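Local coordinates for uncharacterized ABC transporter solute-binding protein yclQ (Bacillus subtilis subsp. subtilis str. 168, PDB 3GFV) that binds iron-free and ferric petrobactin and its precursor 3,4-dihydroxybenzoic acid, serving as the solute-binding component of the YclNOPQ ABC transporter that takes up ferric petrobactin, at residues 177-181 against 234-238; 229-235 against 265-271. One frame throughout, in Å; residues are numbered along the deposited sequence.

Interaction 1 of 2, residues 177-181 against 234-238; sequences IMAND and IDRGT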
loop_
_atom_site.group_PDB
_atom_site.type_symbol
_atom_site.label_atom_id
_atom_site.label_comp_id
_atom_site.label_asym_id
_atom_site.label_seq_id
_atom_site.Cartn_x
_atom_site.Cartn_y
_atom_site.Cartn_z
ATOM N N ILE A 177 3.011 12.516 7.256
ATOM C CA ILE A 177 1.901 12.606 8.231
ATOM C C ILE A 177 0.612 12.108 7.623
ATOM O O ILE A 177 0.415 12.190 6.418
ATOM C CB ILE A 177 1.646 14.018 8.774
ATOM C CG1 ILE A 177 1.343 15.016 7.639
ATOM C CG2 ILE A 177 2.823 14.476 9.678
ATOM C CD1 ILE A 177 0.888 16.375 8.099
HETATM N N MSE A 178 -0.281 11.626 8.483
HETATM C CA MSE A 178 -1.632 11.300 8.055
HETATM C C MSE A 178 -2.604 12.138 8.876
HETATM O O MSE A 178 -2.457 12.269 10.111
HETATM C CB MSE A 178 -1.917 9.797 8.189
HETATM C CG MSE A 178 -3.325 9.434 7.781
HETATM SE SE MSE A 178 -3.518 7.468 7.810
HETATM C CE MSE A 178 -3.641 7.303 9.707
ATOM N N ALA A 179 -3.547 12.761 8.183
ATOM C CA ALA A 179 -4.602 13.547 8.819
ATOM C C ALA A 179 -5.869 12.713 8.924
ATOM O O ALA A 179 -6.227 12.010 7.997
ATOM C CB ALA A 179 -4.877 14.802 8.018
ATOM N N ASN A 180 -6.563 12.821 10.056
ATOM C CA ASN A 180 -7.747 12.020 10.260
ATOM C C ASN A 180 -8.689 12.809 11.131
ATOM O O ASN A 180 -8.514 12.887 12.356
ATOM C CB ASN A 180 -7.390 10.680 10.890
ATOM C CG ASN A 180 -8.597 9.785 11.070
ATOM O OD1 ASN A 180 -9.384 9.589 10.143
ATOM N ND2 ASN A 180 -8.745 9.233 12.267
ATOM N N ASP A 181 -9.649 13.459 10.479
ATOM C CA ASP A 181 -10.616 14.276 11.180
ATOM C C ASP A 181 -9.872 15.291 12.038
ATOM O O ASP A 181 -10.208 15.506 13.207
ATOM C CB ASP A 181 -11.497 13.394 12.046
ATOM C CG ASP A 181 -12.752 14.112 12.520
ATOM O OD1 ASP A 181 -13.034 15.224 12.010
ATOM O OD2 ASP A 181 -13.452 13.558 13.400
ATOM N N ILE A 234 -1.078 12.211 3.858
ATOM C CA ILE A 234 -2.124 11.239 3.503
ATOM C C ILE A 234 -3.329 11.611 4.328
ATOM O O ILE A 234 -3.193 11.921 5.510
ATOM C CB ILE A 234 -1.671 9.811 3.840
ATOM C CG1 ILE A 234 -0.518 9.423 2.913
ATOM C CG2 ILE A 234 -2.809 8.796 3.666
ATOM C CD1 ILE A 234 0.346 8.351 3.499
ATOM N N ASP A 235 -4.504 11.613 3.713
ATOM C CA ASP A 235 -5.715 11.952 4.450
ATOM C C ASP A 235 -6.597 10.716 4.619
ATOM O O ASP A 235 -7.211 10.242 3.656
ATOM C CB ASP A 235 -6.482 13.039 3.725
ATOM C CG ASP A 235 -7.534 13.680 4.618
ATOM O OD1 ASP A 235 -8.338 12.933 5.204
ATOM O OD2 ASP A 235 -7.499 14.906 4.781
ATOM N N ARG A 236 -6.656 10.192 5.841
ATOM C CA ARG A 236 -7.414 8.960 6.084
ATOM C C ARG A 236 -8.900 9.179 5.808
ATOM O O ARG A 236 -9.582 8.296 5.283
ATOM C CB ARG A 236 -7.226 8.477 7.522
ATOM C CG ARG A 236 -7.993 7.188 7.843
ATOM C CD ARG A 236 -7.805 6.751 9.282
ATOM N NE ARG A 236 -8.593 5.553 9.581
ATOM C CZ ARG A 236 -9.850 5.573 10.018
ATOM N NH1 ARG A 236 -10.473 6.731 10.224
ATOM N NH2 ARG A 236 -10.487 4.426 10.256
ATOM N N GLY A 237 -9.393 10.358 6.162
ATOM C CA GLY A 237 -10.794 10.689 5.922
ATOM C C GLY A 237 -11.088 10.598 4.433
ATOM O O GLY A 237 -12.045 9.944 4.014
ATOM N N THR A 238 -10.252 11.242 3.624
ATOM C CA THR A 238 -10.466 11.224 2.180
ATOM C C THR A 238 -10.442 9.799 1.662
ATOM O O THR A 238 -11.255 9.417 0.807
ATOM C CB THR A 238 -9.407 12.061 1.450
ATOM O OG1 THR A 238 -9.449 13.398 1.960
ATOM C CG2 THR A 238 -9.677 12.086 -0.047
HETATM O O HOH W 1 -9.547 13.712 7.520
#
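Three backbone hydrogen bonds tie these segments together in parallel register: I234 N gives to I177 O (3.0 Å), A179 N to I234 O (2.8 Å), and R236 N to A179 O (2.9 Å). The last one matters because R236 already opens helix 236-240, so the pairing of strand 173-180 with strand 230-235 carries on into the first residue of the helix. Beyond it, R236 NH1 donates to N180 OD1 at 3.1 Å; the arginine chain is extended through chi1 to chi3, with chi4 at -89° turning the guanidinium, and its NE is bonded to the hydroxyl of Y275. D235 is the N-cap: its OD1 accepts from T238 N at 3.0 Å and also takes a hydrogen bond from a water, 2.7 Å away, that in turn accepts from D181 N at 3.0 Å. Its OD2 is held by S245 and T246. On one face M178, a selenomethionine, sets CG 4.2 Å from I234 CG2 and its SE 3.9 Å from R236 CB, with Y193 touching both M178 and I234; on the other, A179 CB lies 4.2 Å from D235 OD2. A parallel strand whose C-terminal end leads straight into an N-capped helix is characteristic of alpha/beta sandwich domains such as those of the periplasmic binding protein fold.

Interaction 2 of 2, residues 229-235 against 265-271; sequences DYLFVID and HVIYLDS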
loop_
_atom_site.group_PDB
_atom_site.type_symbol
_atom_site.label_atom_id
_atom_site.label_comp_id
_atom_site.label_asym_id
_atom_site.label_seq_id
_atom_site.Cartn_x
_atom_site.Cartn_y
_atom_site.Cartn_z
ATOM N N ASP A 229 11.658 19.899 5.287
ATOM C CA ASP A 229 11.763 20.554 3.981
ATOM C C ASP A 229 10.653 20.104 3.040
ATOM O O ASP A 229 10.159 20.889 2.232
ATOM C CB ASP A 229 13.120 20.208 3.360
ATOM C CG ASP A 229 14.271 20.663 4.227
ATOM O OD1 ASP A 229 14.217 21.832 4.667
ATOM O OD2 ASP A 229 15.184 19.847 4.501
ATOM N N TYR A 230 10.291 18.821 3.139
ATOM C CA TYR A 230 9.192 18.229 2.367
ATOM C C TYR A 230 8.182 17.605 3.307
ATOM O O TYR A 230 8.552 16.953 4.278
ATOM C CB TYR A 230 9.704 17.159 1.375
ATOM C CG TYR A 230 10.483 17.789 0.263
ATOM C CD1 TYR A 230 9.890 18.039 -0.982
ATOM C CD2 TYR A 230 11.794 18.216 0.477
ATOM C CE1 TYR A 230 10.608 18.661 -1.997
ATOM C CE2 TYR A 230 12.510 18.847 -0.529
ATOM C CZ TYR A 230 11.917 19.061 -1.762
ATOM O OH TYR A 230 12.638 19.697 -2.755
ATOM N N LEU A 231 6.901 17.820 3.026
ATOM C CA LEU A 231 5.847 17.287 3.882
ATOM C C LEU A 231 4.915 16.408 3.043
ATOM O O LEU A 231 4.237 16.892 2.140
ATOM C CB LEU A 231 5.074 18.428 4.554
ATOM C CG LEU A 231 3.935 17.999 5.499
ATOM C CD1 LEU A 231 4.459 17.241 6.703
ATOM C CD2 LEU A 231 3.159 19.250 5.973
ATOM N N PHE A 232 4.919 15.116 3.344
ATOM C CA PHE A 232 4.094 14.145 2.630
ATOM C C PHE A 232 2.824 13.923 3.428
ATOM O O PHE A 232 2.889 13.540 4.600
ATOM C CB PHE A 232 4.860 12.834 2.492
ATOM C CG PHE A 232 6.093 12.948 1.647
ATOM C CD1 PHE A 232 6.026 12.730 0.276
ATOM C CD2 PHE A 232 7.315 13.293 2.219
ATOM C CE1 PHE A 232 7.176 12.822 -0.528
ATOM C CE2 PHE A 232 8.469 13.392 1.421
ATOM C CZ PHE A 232 8.389 13.181 0.053
ATOM N N VAL A 233 1.672 14.174 2.808
ATOM C CA VAL A 233 0.407 14.092 3.540
ATOM C C VAL A 233 -0.531 13.037 2.967
ATOM O O VAL A 233 -0.777 13.005 1.748
ATOM C CB VAL A 233 -0.324 15.432 3.498
ATOM C CG1 VAL A 233 -1.598 15.356 4.309
ATOM C CG2 VAL A 233 0.583 16.528 4.054
ATOM N N ILE A 234 -1.078 12.211 3.858
ATOM C CA ILE A 234 -2.124 11.239 3.503
ATOM C C ILE A 234 -3.329 11.611 4.328
ATOM O O ILE A 234 -3.193 11.921 5.510
ATOM C CB ILE A 234 -1.671 9.811 3.840
ATOM C CG1 ILE A 234 -0.518 9.423 2.913
ATOM C CG2 ILE A 234 -2.809 8.796 3.666
ATOM C CD1 ILE A 234 0.346 8.351 3.499
ATOM N N ASP A 235 -4.504 11.613 3.713
ATOM C CA ASP A 235 -5.715 11.952 4.450
ATOM C C ASP A 235 -6.597 10.716 4.619
ATOM O O ASP A 235 -7.211 10.242 3.656
ATOM C CB ASP A 235 -6.482 13.039 3.725
ATOM C CG ASP A 235 -7.534 13.680 4.618
ATOM O OD1 ASP A 235 -8.338 12.933 5.204
ATOM O OD2 ASP A 235 -7.499 14.906 4.781
ATOM N N HIS A 265 6.405 22.754 -0.836
ATOM C CA HIS A 265 6.786 21.345 -0.918
ATOM C C HIS A 265 5.931 20.474 -0.009
ATOM O O HIS A 265 6.450 19.603 0.693
ATOM C CB HIS A 265 8.273 21.159 -0.613
ATOM C CG HIS A 265 9.161 21.802 -1.629
ATOM N ND1 HIS A 265 8.982 21.616 -2.982
ATOM C CD2 HIS A 265 10.218 22.640 -1.500
ATOM C CE1 HIS A 265 9.891 22.313 -3.642
ATOM N NE2 HIS A 265 10.662 22.932 -2.767
ATOM N N VAL A 266 4.632 20.754 0.004
ATOM C CA VAL A 266 3.674 19.817 0.567
ATOM C C VAL A 266 3.262 18.905 -0.576
ATOM O O VAL A 266 2.879 19.364 -1.655
ATOM C CB VAL A 266 2.452 20.518 1.198
ATOM C CG1 VAL A 266 1.523 19.476 1.832
ATOM C CG2 VAL A 266 2.913 21.501 2.269
ATOM N N ILE A 267 3.392 17.609 -0.346
ATOM C CA ILE A 267 3.066 16.611 -1.366
ATOM C C ILE A 267 1.824 15.865 -0.917
ATOM O O ILE A 267 1.845 15.153 0.096
ATOM C CB ILE A 267 4.263 15.690 -1.563
ATOM C CG1 ILE A 267 5.454 16.545 -2.043
ATOM C CG2 ILE A 267 3.934 14.505 -2.511
ATOM C CD1 ILE A 267 6.803 15.853 -1.943
ATOM N N TYR A 268 0.728 16.080 -1.644
ATOM C CA TYR A 268 -0.547 15.458 -1.307
ATOM C C TYR A 268 -0.624 14.111 -2.020
ATOM O O TYR A 268 -0.872 14.043 -3.223
ATOM C CB TYR A 268 -1.713 16.353 -1.708
ATOM C CG TYR A 268 -1.660 17.692 -1.024
ATOM C CD1 TYR A 268 -2.227 17.869 0.226
ATOM C CD2 TYR A 268 -0.996 18.767 -1.603
ATOM C CE1 TYR A 268 -2.166 19.099 0.871
ATOM C CE2 TYR A 268 -0.935 19.991 -0.963
ATOM C CZ TYR A 268 -1.525 20.147 0.269
ATOM O OH TYR A 268 -1.463 21.365 0.912
ATOM N N LEU A 269 -0.392 13.053 -1.264
ATOM C CA LEU A 269 -0.371 11.706 -1.821
ATOM C C LEU A 269 -1.802 11.268 -2.114
ATOM O O LEU A 269 -2.748 11.821 -1.566
ATOM C CB LEU A 269 0.342 10.742 -0.869
ATOM C CG LEU A 269 1.844 11.039 -0.675
ATOM C CD1 LEU A 269 2.479 10.181 0.427
ATOM C CD2 LEU A 269 2.649 10.958 -2.003
ATOM N N ASP A 270 -1.955 10.299 -3.013
ATOM C CA ASP A 270 -3.271 9.745 -3.336
ATOM C C ASP A 270 -3.737 8.904 -2.157
ATOM O O ASP A 270 -3.404 7.728 -2.052
ATOM C CB ASP A 270 -3.119 8.908 -4.617
ATOM C CG ASP A 270 -4.356 8.080 -4.961
ATOM O OD1 ASP A 270 -5.402 8.173 -4.290
ATOM O OD2 ASP A 270 -4.253 7.308 -5.929
ATOM N N SER A 271 -4.525 9.513 -1.261
ATOM C CA SER A 271 -4.785 8.911 0.041
ATOM C C SER A 271 -5.436 7.537 -0.061
ATOM O O SER A 271 -5.064 6.610 0.669
ATOM C CB SER A 271 -5.642 9.837 0.903
ATOM O OG SER A 271 -4.997 11.110 1.068
HETATM O O HOH W 2 -3.150 13.753 0.508
#
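Start at the rings. Y230 (chi1 -70°) and H265 (chi1 -65°) both take the m rotamer and form an offset stack, centroids of the two rings 4.4 Å apart and planes at 27°, with Y230 CE1 3.5 Å from H265 CG. I267, m at chi1 and t at chi2, sends CD1 between two aromatics: it sits at the edge of the Y230 ring, 3.9 Å from Y230 CD1, and 3.4 Å from F232 CE1. L269 is also m,t, and its CD1 reaches F232 CB (4.1 Å) and I234 CG1 (4.0 Å). Helix 281-296 packs on this face, through L295 on Y230 and V291 on F232. Between the side chains runs regular parallel pairing: L231 N to H265 O (3.0 Å), I267 N to L231 O (2.7 Å), V233 N to I267 O (2.9 Å) and L269 N to V233 O (3.0 Å). Strands 230-235 and 266-268 are thus neighbours in the sheet of one lobe of the periplasmic binding protein fold, and the chain between them is about half helix and has no strand, as in a beta-alpha-beta crossover. On the opposite face the valines, both t at chi1, meet through V233 CG2 and V266 CG1 at 3.8 Å, while L231 (t,p) brings CD2 to 4.3 Å from V266 CG2. Y268 lies against T246 and V250 of helix 246-250. Past the strand, S271, m at chi1, turns OG to accept a hydrogen bond from D235 N at 2.7 Å, and a water donates to V233 O (2.8 Å) and L269 O (2.9 Å).

Both contacts use strand 230-235, which lies between strand 173-180 on one edge (interaction 1) and strand 266-268 on the other (interaction 2), so their centres are only 10 Å apart and they share I234 and D235. Along the chain the order is 177-181, then 229-238, then 265-271. They also touch directly: I177 N lies 2.8 Å from F232 O, a probable hydrogen bond, and I177 CG1 packs 4.0 Å from V233 CG2. D235 is where the two converge, its backbone N bonded to S271 while its side chain caps helix 236-240. Together the pairings assemble three neighbouring parallel strands of the sheet in one lobe of this binding protein.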